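Local coordinates for carbon monoxide oxidation system transcription regulator CooA-1 (Carboxydothermus hydrogenoformans, PDB 2FMY), which senses carbon monoxide through a bound haem and, as a CRP-family transcription regulator, probably activates genes of carbon monoxide oxidation, at residues A[45-50]-A[78-83]; A[56-61]-A[84-89]; A[161-166]-A[202-207]; A[194-199]-A[211-216]. All blocks are in the same frame, centred on the assembly; numbering follows the deposited sequence.

Contact 1 of 4, residues A[45-50]-A[78-83]; sequences RNLVFL and FCTHTR. With HEM (protoporphyrin IX containing Fe), chain E.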
# COMPACT_ATOMS: atom_id res chain seq x y z
N ARG A 45 -16.06 16.43 0.60
CA ARG A 45 -15.08 17.21 -0.15
C ARG A 45 -13.81 16.43 -0.47
O ARG A 45 -13.23 15.76 0.39
CB ARG A 45 -14.74 18.52 0.57
CG ARG A 45 -15.84 19.57 0.47
CD ARG A 45 -15.27 20.97 0.48
NE ARG A 45 -14.54 21.30 -0.74
CZ ARG A 45 -13.83 22.41 -0.91
NH1 ARG A 45 -13.76 23.31 0.07
NH2 ARG A 45 -13.19 22.62 -2.05
N ASN A 46 -13.40 16.50 -1.73
CA ASN A 46 -12.19 15.86 -2.18
C ASN A 46 -11.02 16.86 -2.18
O ASN A 46 -10.87 17.68 -3.10
CB ASN A 46 -12.39 15.21 -3.55
CG ASN A 46 -11.28 14.23 -3.89
OD1 ASN A 46 -10.18 14.30 -3.34
ND2 ASN A 46 -11.56 13.31 -4.81
N LEU A 47 -10.21 16.78 -1.13
CA LEU A 47 -9.18 17.76 -0.86
C LEU A 47 -7.79 17.15 -0.83
O LEU A 47 -7.62 15.97 -0.52
CB LEU A 47 -9.45 18.49 0.47
CG LEU A 47 -10.82 19.14 0.69
CD1 LEU A 47 -11.01 19.55 2.14
CD2 LEU A 47 -11.05 20.32 -0.26
N VAL A 48 -6.80 17.97 -1.16
CA VAL A 48 -5.42 17.64 -0.90
C VAL A 48 -4.92 18.63 0.14
O VAL A 48 -5.23 19.82 0.09
CB VAL A 48 -4.56 17.65 -2.20
CG1 VAL A 48 -3.06 17.47 -1.88
CG2 VAL A 48 -5.04 16.54 -3.14
N PHE A 49 -4.17 18.12 1.11
CA PHE A 49 -3.67 18.96 2.19
C PHE A 49 -2.20 18.73 2.50
O PHE A 49 -1.63 17.69 2.16
CB PHE A 49 -4.54 18.83 3.45
CG PHE A 49 -4.41 17.50 4.19
CD1 PHE A 49 -3.45 17.33 5.18
CD2 PHE A 49 -5.30 16.46 3.94
CE1 PHE A 49 -3.34 16.13 5.89
CE2 PHE A 49 -5.21 15.25 4.64
CZ PHE A 49 -4.23 15.08 5.61
N LEU A 50 -1.60 19.75 3.10
CA LEU A 50 -0.21 19.74 3.51
C LEU A 50 -0.21 20.07 5.00
O LEU A 50 -0.91 20.99 5.42
CB LEU A 50 0.54 20.84 2.72
CG LEU A 50 2.00 21.22 2.96
CD1 LEU A 50 2.93 20.05 2.75
CD2 LEU A 50 2.37 22.34 2.02
N PHE A 78 -1.17 14.73 2.08
CA PHE A 78 -2.13 13.64 2.01
C PHE A 78 -3.44 14.15 1.41
O PHE A 78 -3.49 15.28 0.93
CB PHE A 78 -2.31 12.92 3.37
CG PHE A 78 -2.71 11.47 3.23
CD1 PHE A 78 -1.91 10.57 2.52
CD2 PHE A 78 -3.91 11.02 3.78
CE1 PHE A 78 -2.31 9.25 2.36
CE2 PHE A 78 -4.30 9.70 3.63
CZ PHE A 78 -3.50 8.82 2.92
N CYS A 79 -4.47 13.32 1.42
CA CYS A 79 -5.74 13.67 0.78
C CYS A 79 -6.93 13.13 1.57
O CYS A 79 -6.77 12.42 2.57
CB CYS A 79 -5.79 13.12 -0.64
SG CYS A 79 -5.93 11.33 -0.68
N THR A 80 -8.13 13.46 1.10
CA THR A 80 -9.34 13.07 1.78
C THR A 80 -10.10 11.98 1.02
O THR A 80 -11.24 11.70 1.35
CB THR A 80 -10.29 14.29 1.99
OG1 THR A 80 -10.80 14.72 0.73
CG2 THR A 80 -9.55 15.45 2.65
N HIS A 81 -9.49 11.36 0.01
CA HIS A 81 -10.24 10.38 -0.81
C HIS A 81 -9.76 8.94 -0.63
O HIS A 81 -9.81 8.13 -1.56
CB HIS A 81 -10.33 10.80 -2.30
CG HIS A 81 -9.01 10.98 -2.97
ND1 HIS A 81 -8.45 12.22 -3.20
CD2 HIS A 81 -8.12 10.07 -3.46
CE1 HIS A 81 -7.28 12.07 -3.80
NE2 HIS A 81 -7.06 10.78 -3.97
N THR A 82 -9.31 8.63 0.58
CA THR A 82 -8.88 7.28 0.94
C THR A 82 -9.83 6.68 1.97
O THR A 82 -10.62 7.40 2.59
CB THR A 82 -7.43 7.24 1.51
OG1 THR A 82 -7.45 7.63 2.89
CG2 THR A 82 -6.48 8.17 0.72
N ARG A 83 -9.73 5.37 2.16
CA ARG A 83 -10.56 4.67 3.14
C ARG A 83 -10.06 4.76 4.60
O ARG A 83 -10.52 4.02 5.47
CB ARG A 83 -10.74 3.21 2.73
CG ARG A 83 -11.81 3.01 1.65
CD ARG A 83 -11.65 1.66 0.98
NE ARG A 83 -10.44 1.60 0.16
CZ ARG A 83 -9.95 0.49 -0.39
NH1 ARG A 83 -10.55 -0.69 -0.22
NH2 ARG A 83 -8.84 0.56 -1.13
CHA HEM E . -7.19 7.09 -4.99
CHB HEM E . -6.90 10.76 -8.14
CHC HEM E . -3.90 13.09 -5.09
CHD HEM E . -3.45 9.02 -2.46
C1A HEM E . -7.43 7.90 -6.08
C2A HEM E . -8.43 7.67 -7.12
C3A HEM E . -8.35 8.69 -8.01
C4A HEM E . -7.31 9.59 -7.54
CMA HEM E . -9.23 8.87 -9.28
CAA HEM E . -9.38 6.45 -7.20
CBA HEM E . -8.64 5.43 -8.07
CGA HEM E . -9.51 4.27 -8.48
O1A HEM E . -10.58 4.47 -9.13
O2A HEM E . -9.13 3.11 -8.16
C1B HEM E . -6.03 11.69 -7.61
C2B HEM E . -5.59 12.89 -8.28
C3B HEM E . -4.76 13.55 -7.44
C4B HEM E . -4.65 12.77 -6.21
CMB HEM E . -6.03 13.30 -9.71
CAB HEM E . -4.00 14.87 -7.68
CBB HEM E . -4.48 15.82 -8.48
C1C HEM E . -3.53 12.23 -4.08
C2C HEM E . -2.70 12.51 -2.92
C3C HEM E . -2.57 11.38 -2.21
C4C HEM E . -3.32 10.33 -2.88
CMC HEM E . -2.08 13.89 -2.59
CAC HEM E . -1.78 11.18 -0.89
CBC HEM E . -0.45 11.33 -0.87
C1D HEM E . -4.43 8.13 -2.84
C2D HEM E . -4.71 6.84 -2.22
C3D HEM E . -5.87 6.24 -3.02
C4D HEM E . -6.20 7.21 -4.03
CMD HEM E . -3.98 6.20 -1.03
CAD HEM E . -6.57 4.89 -2.77
CBD HEM E . -7.58 5.19 -1.68
CGD HEM E . -8.25 3.95 -1.16
O1D HEM E . -8.86 4.02 -0.07
O2D HEM E . -8.19 2.89 -1.83
NA HEM E . -6.78 9.07 -6.37
NB HEM E . -5.45 11.65 -6.36
NC HEM E . -3.89 10.90 -4.00
ND HEM E . -5.33 8.29 -3.90
FE HEM E . -5.41 9.95 -5.08
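With its first torsion at 69°, Thr80 sets OG1 between its own backbone N and carbonyl carbon, facing the backbone of 45-47, while Asn46, with CG anti to the backbone N (chi1 -165°), sends its amide across to His81. Thr80 OG1 donates to Arg45 O (2.7 Å), in the carbonyl plane on a lone pair, and accepts a nearly straight bond from Leu47 N (2.8 Å), so one hydroxyl stitches the strand end to the turn. His81 ND1 donates to Asn46 OD1 at 2.7 Å, the amide and ring planes 59° apart. This leaves His81 NE2 to bind the haem iron at 2.2 Å, and makes Asn46 a second-shell residue that limits rotation of the ring; its pull on the ND1 proton would probably make the imidazole a somewhat stronger electron donor. Cys79 SG lies over the centre of one face of the His81 ring and near the porphyrin, 3.6 Å from HEM C4C. On the other side of the sheet Phe49 and Phe78 lie side by side, with Phe49 CZ 3.7 Å from Phe78 CB, and backbone bonds run both ways between the two residues. Beyond the strand, Arg83 grips one haem propionate with NE on O1D (2.9 Å) and NH2 on O2D, while its NH1 makes a salt bridge to Asp190 of the second subunit. Antiparallel strands leading into a turn that supplies a haem-ligating histidine are the haem site of CooA, built on the beta-roll of the cyclic nucleotide-binding domain.

Contact 2 of 4, residues A[56-61]-A[84-89]; sequences VRVYLA and AFIQAM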
# COMPACT_ATOMS: atom_id res chain seq x y z
N VAL A 56 -0.02 14.25 12.18
CA VAL A 56 -1.32 13.72 11.83
C VAL A 56 -1.20 12.21 11.62
O VAL A 56 -0.32 11.74 10.89
CB VAL A 56 -1.88 14.43 10.55
CG1 VAL A 56 -3.02 13.66 9.93
CG2 VAL A 56 -2.32 15.86 10.88
N ARG A 57 -2.08 11.46 12.27
CA ARG A 57 -2.10 10.02 12.14
C ARG A 57 -3.10 9.59 11.07
O ARG A 57 -4.27 10.00 11.10
CB ARG A 57 -2.45 9.37 13.48
CG ARG A 57 -2.36 7.85 13.44
CD ARG A 57 -2.40 7.24 14.83
NE ARG A 57 -3.71 7.35 15.46
CZ ARG A 57 -4.57 6.35 15.60
NH1 ARG A 57 -4.28 5.13 15.16
NH2 ARG A 57 -5.74 6.57 16.20
N VAL A 58 -2.61 8.80 10.12
CA VAL A 58 -3.46 8.14 9.13
C VAL A 58 -3.63 6.69 9.57
O VAL A 58 -2.64 5.98 9.80
CB VAL A 58 -2.84 8.21 7.70
CG1 VAL A 58 -3.76 7.57 6.67
CG2 VAL A 58 -2.52 9.69 7.32
N TYR A 59 -4.88 6.26 9.72
CA TYR A 59 -5.18 4.93 10.26
C TYR A 59 -6.47 4.28 9.75
O TYR A 59 -7.38 4.96 9.27
CB TYR A 59 -5.18 4.98 11.80
CG TYR A 59 -6.29 5.82 12.40
CD1 TYR A 59 -6.22 7.22 12.39
CD2 TYR A 59 -7.39 5.22 12.99
CE1 TYR A 59 -7.25 7.99 12.94
CE2 TYR A 59 -8.42 5.97 13.55
CZ TYR A 59 -8.33 7.35 13.53
OH TYR A 59 -9.34 8.09 14.08
N LEU A 60 -6.53 2.96 9.86
CA LEU A 60 -7.74 2.19 9.58
C LEU A 60 -8.40 1.91 10.91
O LEU A 60 -7.71 1.59 11.87
CB LEU A 60 -7.40 0.87 8.91
CG LEU A 60 -6.71 0.84 7.54
CD1 LEU A 60 -6.31 -0.60 7.21
CD2 LEU A 60 -7.60 1.42 6.45
N ALA A 61 -9.73 2.03 10.96
CA ALA A 61 -10.47 1.82 12.21
C ALA A 61 -11.55 0.76 12.05
O ALA A 61 -12.36 0.81 11.11
CB ALA A 61 -11.06 3.12 12.73
N ALA A 84 -9.14 5.69 4.87
CA ALA A 84 -8.57 5.83 6.20
C ALA A 84 -9.13 7.03 6.97
O ALA A 84 -9.64 7.98 6.37
CB ALA A 84 -7.06 5.94 6.10
N PHE A 85 -9.06 6.95 8.30
CA PHE A 85 -9.35 8.08 9.17
C PHE A 85 -8.07 8.92 9.33
O PHE A 85 -6.95 8.41 9.16
CB PHE A 85 -9.86 7.62 10.53
CG PHE A 85 -11.24 7.01 10.50
CD1 PHE A 85 -12.35 7.78 10.84
CD2 PHE A 85 -11.43 5.68 10.15
CE1 PHE A 85 -13.64 7.24 10.84
CE2 PHE A 85 -12.72 5.12 10.14
CZ PHE A 85 -13.82 5.90 10.49
N ILE A 86 -8.26 10.20 9.62
CA ILE A 86 -7.13 11.13 9.75
C ILE A 86 -7.33 11.95 11.02
O ILE A 86 -8.32 12.68 11.15
CB ILE A 86 -6.99 12.03 8.49
CG1 ILE A 86 -6.69 11.18 7.25
CG2 ILE A 86 -5.89 13.07 8.68
CD1 ILE A 86 -6.74 11.94 5.93
N GLN A 87 -6.40 11.81 11.97
CA GLN A 87 -6.52 12.43 13.29
C GLN A 87 -5.28 13.26 13.63
O GLN A 87 -4.16 12.86 13.31
CB GLN A 87 -6.72 11.34 14.35
CG GLN A 87 -6.91 11.84 15.78
CD GLN A 87 -7.05 10.70 16.78
OE1 GLN A 87 -6.33 9.71 16.69
NE2 GLN A 87 -7.97 10.85 17.72
N ALA A 88 -5.50 14.40 14.29
CA ALA A 88 -4.41 15.25 14.78
C ALA A 88 -3.83 14.65 16.06
O ALA A 88 -4.55 14.45 17.04
CB ALA A 88 -4.91 16.67 15.02
N MET A 89 -2.54 14.36 16.04
CA MET A 89 -1.88 13.78 17.22
C MET A 89 -1.49 14.86 18.22
O MET A 89 -1.17 14.58 19.38
CB MET A 89 -0.65 12.98 16.82
CG MET A 89 -1.00 11.59 16.33
SD MET A 89 0.38 10.92 15.38
CE MET A 89 1.52 10.53 16.73
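The beta-roll of the cyclic nucleotide-binding domain supplies this contact, an antiparallel pairing in which 85-88 lies between strands 37-39 and 55-61. Arg57-Gln87 and Tyr59-Phe85 are hydrogen-bonded pairs, whereas Val56-Ala88 and Val58-Ile86 are non-hydrogen-bonded. Arg57 N to Gln87 O is the shortest of the backbone links at 2.7 Å. Val56, Val58, Ile86 and Ala88 share the apolar face of the sheet, where Val58 CG1 meets Ala84 CB at 3.7 Å; Phe78 packs on both Val58 and Ile86 from the facing sheet.

On the opposite face the groups lie in layers. The Tyr59 ring, turned over the neighbouring strand by a chi1 of 66°, takes Phe85 CB over one face in a CH-pi contact, the carbon 3.7 Å from the ring centroid. The two aromatic rings themselves are slid so far apart that they barely overlap. Against the other face of Tyr59 lies the Arg57 guanidinium, NH2 3.6 Å above the ring plane and over its centre. Arg57 and Gln87 run side by side, pointing the same way. Glu66 forms a salt bridge with Arg57 NH2, and Gln87 NE2 bonds to Lys35 O, so both polar ends are also tied to neighbouring strands or loops. Between them, Arg57 NH2 donates to Gln87 OE1 at 3.2 Å, the oxygen lying in the guanidinium plane at its edge.

Contact 3 of 4, residues A[161-166]-A[202-207]; sequences GIKLEL and QRTLLL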
# COMPACT_ATOMS: atom_id res chain seq x y z
N GLY A 161 21.93 -1.57 21.20
CA GLY A 161 21.07 -2.73 21.27
C GLY A 161 21.40 -3.85 22.22
O GLY A 161 22.03 -3.65 23.25
N ILE A 162 20.91 -5.03 21.86
CA ILE A 162 21.07 -6.24 22.64
C ILE A 162 21.35 -7.37 21.64
O ILE A 162 20.58 -7.58 20.70
CB ILE A 162 19.79 -6.58 23.44
CG1 ILE A 162 19.42 -5.42 24.40
CG2 ILE A 162 19.99 -7.86 24.25
CD1 ILE A 162 18.02 -5.47 24.94
N LYS A 163 22.47 -8.06 21.83
CA LYS A 163 22.77 -9.22 21.02
C LYS A 163 22.10 -10.46 21.61
O LYS A 163 22.23 -10.75 22.80
CB LYS A 163 24.28 -9.42 20.88
CG LYS A 163 24.64 -10.58 19.95
CD LYS A 163 26.13 -10.68 19.72
CE LYS A 163 26.84 -11.27 20.92
NZ LYS A 163 26.53 -12.71 21.17
N LEU A 164 21.37 -11.17 20.76
CA LEU A 164 20.68 -12.39 21.14
C LEU A 164 21.34 -13.58 20.51
O LEU A 164 21.71 -13.53 19.34
CB LEU A 164 19.22 -12.36 20.68
CG LEU A 164 18.15 -11.87 21.65
CD1 LEU A 164 18.43 -10.45 22.17
CD2 LEU A 164 16.79 -11.94 20.96
N GLU A 165 21.44 -14.66 21.27
CA GLU A 165 21.81 -15.96 20.73
C GLU A 165 20.63 -16.89 20.89
O GLU A 165 20.24 -17.23 22.01
CB GLU A 165 23.05 -16.54 21.44
CG GLU A 165 24.35 -15.78 21.19
CD GLU A 165 24.78 -15.75 19.72
OE1 GLU A 165 25.58 -14.85 19.37
OE2 GLU A 165 24.34 -16.60 18.92
N LEU A 166 20.07 -17.30 19.76
CA LEU A 166 18.86 -18.11 19.75
C LEU A 166 19.13 -19.58 20.01
O LEU A 166 18.26 -20.29 20.53
CB LEU A 166 18.11 -17.93 18.43
CG LEU A 166 17.70 -16.49 18.08
CD1 LEU A 166 16.97 -16.49 16.76
CD2 LEU A 166 16.84 -15.87 19.19
N GLN A 202 21.30 -17.08 10.98
CA GLN A 202 20.10 -17.80 11.39
C GLN A 202 19.93 -17.93 12.90
O GLN A 202 18.81 -18.15 13.39
CB GLN A 202 20.06 -19.19 10.75
CG GLN A 202 19.89 -19.15 9.23
CD GLN A 202 19.45 -20.47 8.67
OE1 GLN A 202 18.47 -21.06 9.13
NE2 GLN A 202 20.17 -20.96 7.66
N ARG A 203 21.02 -17.74 13.64
CA ARG A 203 21.07 -18.03 15.08
C ARG A 203 21.32 -16.80 15.96
O ARG A 203 21.14 -16.87 17.18
CB ARG A 203 22.17 -19.05 15.37
CG ARG A 203 21.91 -20.43 14.81
CD ARG A 203 22.90 -21.43 15.39
NE ARG A 203 22.51 -22.81 15.08
CZ ARG A 203 22.63 -23.37 13.88
NH1 ARG A 203 23.12 -22.66 12.87
NH2 ARG A 203 22.26 -24.63 13.68
N THR A 204 21.74 -15.70 15.35
CA THR A 204 22.17 -14.52 16.09
C THR A 204 21.42 -13.29 15.61
O THR A 204 21.35 -13.03 14.41
CB THR A 204 23.69 -14.30 15.94
OG1 THR A 204 24.38 -15.50 16.32
CG2 THR A 204 24.19 -13.15 16.82
N LEU A 205 20.84 -12.56 16.54
CA LEU A 205 20.11 -11.35 16.22
C LEU A 205 20.67 -10.20 17.01
O LEU A 205 21.15 -10.40 18.12
CB LEU A 205 18.61 -11.47 16.57
CG LEU A 205 17.78 -12.66 16.07
CD1 LEU A 205 16.31 -12.50 16.51
CD2 LEU A 205 17.89 -12.84 14.54
N LEU A 206 20.61 -9.01 16.43
CA LEU A 206 20.85 -7.76 17.16
C LEU A 206 19.51 -7.09 17.36
O LEU A 206 18.86 -6.72 16.39
CB LEU A 206 21.80 -6.84 16.38
CG LEU A 206 23.17 -7.45 16.03
CD1 LEU A 206 23.96 -6.54 15.10
CD2 LEU A 206 23.98 -7.79 17.30
N LEU A 207 19.09 -6.93 18.61
CA LEU A 207 17.83 -6.29 18.95
C LEU A 207 17.99 -4.81 19.18
O LEU A 207 18.64 -4.40 20.13
CB LEU A 207 17.22 -6.92 20.21
CG LEU A 207 16.01 -7.82 20.00
CD1 LEU A 207 16.38 -8.98 19.08
CD2 LEU A 207 15.47 -8.30 21.37
O HOH W 1 22.76 -18.84 18.99
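Glu165 OE2 is gripped twice: Thr204 OG1 donates to it at 2.8 Å, on the syn side and 25° out of the carboxylate plane, and a water donates to it at 2.7 Å. That water also donates to Arg203 O, bridging the two segments. The second oxygen, Glu165 OE1, offers its anti lone pair to Lys163 NZ (3.0 Å) in a salt bridge along the same strand; Glu165 reaches both partners because its chain bends at chi2 (-62°). Replacing Glu165 by an alanine would probably leave Lys163 without its charge partner and the Thr204 hydroxyl without its acceptor across the strands.

Between the backbones, Ile162-Leu207 and Leu164-Leu205 are antiparallel hydrogen-bonded pairs, and Leu166 N extends the ladder to Arg203 O. Leu164 CD2 touches Leu207 CD1 at 3.5 Å, and the side chains of Leu166 and Leu205 cross at about a right angle, Leu166 CD1 4.0 Å from Leu205 CG. Helix 137-154 packs here through Ala151 and Leu147. The antiparallel sheet of the winged-helix domain is thus two-sided: Leu164, Leu205 and Leu207 face the helical side, while the other face mixes the hydrated Lys163-Glu165-Thr204 network with Leu206 against the Lys163 chain.

Contact 4 of 4, residues A[194-199]-A[211-216]; sequences MGILER and QKLKEF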
# COMPACT_ATOMS: atom_id res chain seq x y z
N MET A 194 10.63 -3.04 10.51
CA MET A 194 10.04 -2.15 11.53
C MET A 194 11.10 -1.46 12.40
O MET A 194 10.76 -0.64 13.25
CB MET A 194 9.11 -2.95 12.44
CG MET A 194 7.93 -3.64 11.76
SD MET A 194 7.03 -4.71 12.92
CE MET A 194 6.03 -3.44 13.69
N GLY A 195 12.37 -1.82 12.20
CA GLY A 195 13.48 -1.26 12.99
C GLY A 195 13.68 -1.91 14.36
O GLY A 195 14.39 -1.37 15.21
N ILE A 196 13.07 -3.07 14.55
CA ILE A 196 13.15 -3.80 15.81
C ILE A 196 14.47 -4.56 15.98
O ILE A 196 15.01 -4.65 17.10
CB ILE A 196 11.94 -4.77 15.95
CG1 ILE A 196 10.63 -3.98 16.03
CG2 ILE A 196 12.11 -5.71 17.15
CD1 ILE A 196 9.36 -4.85 16.05
N LEU A 197 14.98 -5.12 14.88
CA LEU A 197 16.16 -5.97 14.95
C LEU A 197 16.95 -6.08 13.65
O LEU A 197 16.48 -5.67 12.59
CB LEU A 197 15.78 -7.38 15.42
CG LEU A 197 14.81 -8.22 14.58
CD1 LEU A 197 15.55 -9.01 13.46
CD2 LEU A 197 14.05 -9.17 15.50
N GLU A 198 18.14 -6.67 13.76
CA GLU A 198 18.93 -7.08 12.61
C GLU A 198 19.24 -8.56 12.73
O GLU A 198 19.49 -9.06 13.82
CB GLU A 198 20.25 -6.30 12.55
CG GLU A 198 20.12 -4.79 12.38
CD GLU A 198 19.49 -4.36 11.05
OE1 GLU A 198 18.95 -3.24 11.00
OE2 GLU A 198 19.55 -5.13 10.07
N ARG A 199 19.27 -9.25 11.60
CA ARG A 199 19.62 -10.66 11.56
C ARG A 199 21.09 -10.82 11.18
O ARG A 199 21.46 -10.56 10.04
CB ARG A 199 18.74 -11.39 10.52
CG ARG A 199 17.23 -11.33 10.79
CD ARG A 199 16.46 -11.93 9.65
NE ARG A 199 16.43 -13.39 9.72
CZ ARG A 199 15.92 -14.19 8.78
NH1 ARG A 199 15.37 -13.70 7.67
NH2 ARG A 199 15.95 -15.50 8.96
N GLN A 211 11.52 -2.95 23.57
CA GLN A 211 10.25 -2.43 24.05
C GLN A 211 9.14 -2.61 23.02
O GLN A 211 8.04 -3.05 23.35
CB GLN A 211 10.36 -0.95 24.46
CG GLN A 211 9.07 -0.39 25.06
CD GLN A 211 9.01 1.14 25.07
OE1 GLN A 211 10.04 1.82 25.14
NE2 GLN A 211 7.79 1.68 25.01
N LYS A 212 9.43 -2.26 21.77
CA LYS A 212 8.45 -2.41 20.68
C LYS A 212 8.10 -3.88 20.43
O LYS A 212 6.96 -4.21 20.13
CB LYS A 212 8.97 -1.77 19.39
CG LYS A 212 7.88 -1.50 18.36
CD LYS A 212 8.45 -1.02 17.01
CE LYS A 212 9.01 0.40 17.10
NZ LYS A 212 8.75 1.18 15.85
N LEU A 213 9.09 -4.75 20.57
CA LEU A 213 8.90 -6.19 20.40
C LEU A 213 8.01 -6.80 21.49
O LEU A 213 7.22 -7.71 21.22
CB LEU A 213 10.27 -6.89 20.34
CG LEU A 213 10.38 -8.40 20.09
CD1 LEU A 213 9.97 -8.78 18.68
CD2 LEU A 213 11.81 -8.84 20.35
N LYS A 214 8.14 -6.30 22.71
CA LYS A 214 7.26 -6.70 23.81
C LYS A 214 5.78 -6.34 23.55
O LYS A 214 4.88 -6.94 24.14
CB LYS A 214 7.72 -6.09 25.14
CG LYS A 214 9.03 -6.65 25.65
CD LYS A 214 9.44 -5.99 26.95
CE LYS A 214 10.67 -6.65 27.54
NZ LYS A 214 11.13 -5.95 28.76
N GLU A 215 5.54 -5.38 22.67
CA GLU A 215 4.18 -5.01 22.26
C GLU A 215 3.55 -6.12 21.41
O GLU A 215 2.34 -6.29 21.43
CB GLU A 215 4.16 -3.68 21.49
CG GLU A 215 4.68 -2.47 22.29
CD GLU A 215 4.65 -1.15 21.50
OE1 GLU A 215 5.15 -0.13 22.04
OE2 GLU A 215 4.14 -1.13 20.36
N PHE A 216 4.37 -6.87 20.68
CA PHE A 216 3.89 -8.00 19.88
C PHE A 216 3.75 -9.28 20.68
O PHE A 216 3.08 -10.22 20.25
CB PHE A 216 4.77 -8.23 18.65
CG PHE A 216 4.66 -7.15 17.65
CD1 PHE A 216 5.72 -6.28 17.44
CD2 PHE A 216 3.48 -6.97 16.94
CE1 PHE A 216 5.60 -5.25 16.51
CE2 PHE A 216 3.35 -5.95 16.02
CZ PHE A 216 4.41 -5.09 15.80
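In the Crp-like helix-turn-helix domain, this contact joins the turn after helix 181-193 to the C-terminal helix 210-216. The turn is a Schellman motif, with Gly195 at positive phi (81°) as the first residue beyond the helix, and it places Met194 and Ile196 against Lys212, Leu213 and Phe216. Ile196 touches with three carbons. Ile196 CG2, anti to the backbone N, meets Leu213 CB at 3.9 Å, the two side chains crossing at about a right angle. Ile196 CG1 lies 3.8 Å from Lys212 CD, in contact with the aliphatic part of the lysine. Ile196 CD1 approaches the edge of the Phe216 ring, 3.8 Å from Phe216 CE1.

The Met194 and Phe216 side chains extend toward each other from opposite directions, the methionine chain bent at chi3 (82°). Met194 SD sits obliquely to the ring, 4.8 Å from the Phe216 centroid, a Met-aromatic contact. With an alanine at Ile196, Leu213 and the Phe216 edge would probably lose their shared apolar partner, and a gap would be likely to open between turn and helix. No hydrogen bond crosses the contact, which is held by apolar side chains. Phe191 of helix 181-193 reaches both Ile196 and Leu213, and Leu147 and Ala144 of helix 137-154 lie against Leu213 and Phe216, respectively. Such a hydrophobic seam between the second helix of the helix-turn-helix, the wing strands and the C-terminal helix 210-216 belongs to the winged-helix fold of CRP-family regulators.

How the contacts relate
Contacts 1 and 2 alternate along the chain and face each other within one beta-roll, their centres 12 Å apart; Ile86 CD1 packs 3.7 Å from Phe78 CD2, joining the haem-bearing sheet to the other. Contact 1 holds the haem directly, whereas the side chain of Ala84 in contact 2 stays about 7 Å from a haem. Contacts 3 and 4 form a second interleaved pair, in the DNA-binding domain, also 12 Å between centres; Leu207 CD2 meets Leu213 CD2 at 3.8 Å. The centres of contacts 1 and 3 are 42 Å apart, but contacts 2 and 4 approach to about 12 Å at their nearest atoms, and the Met194 side chain of contact 4 lies about 9 Å from a haem.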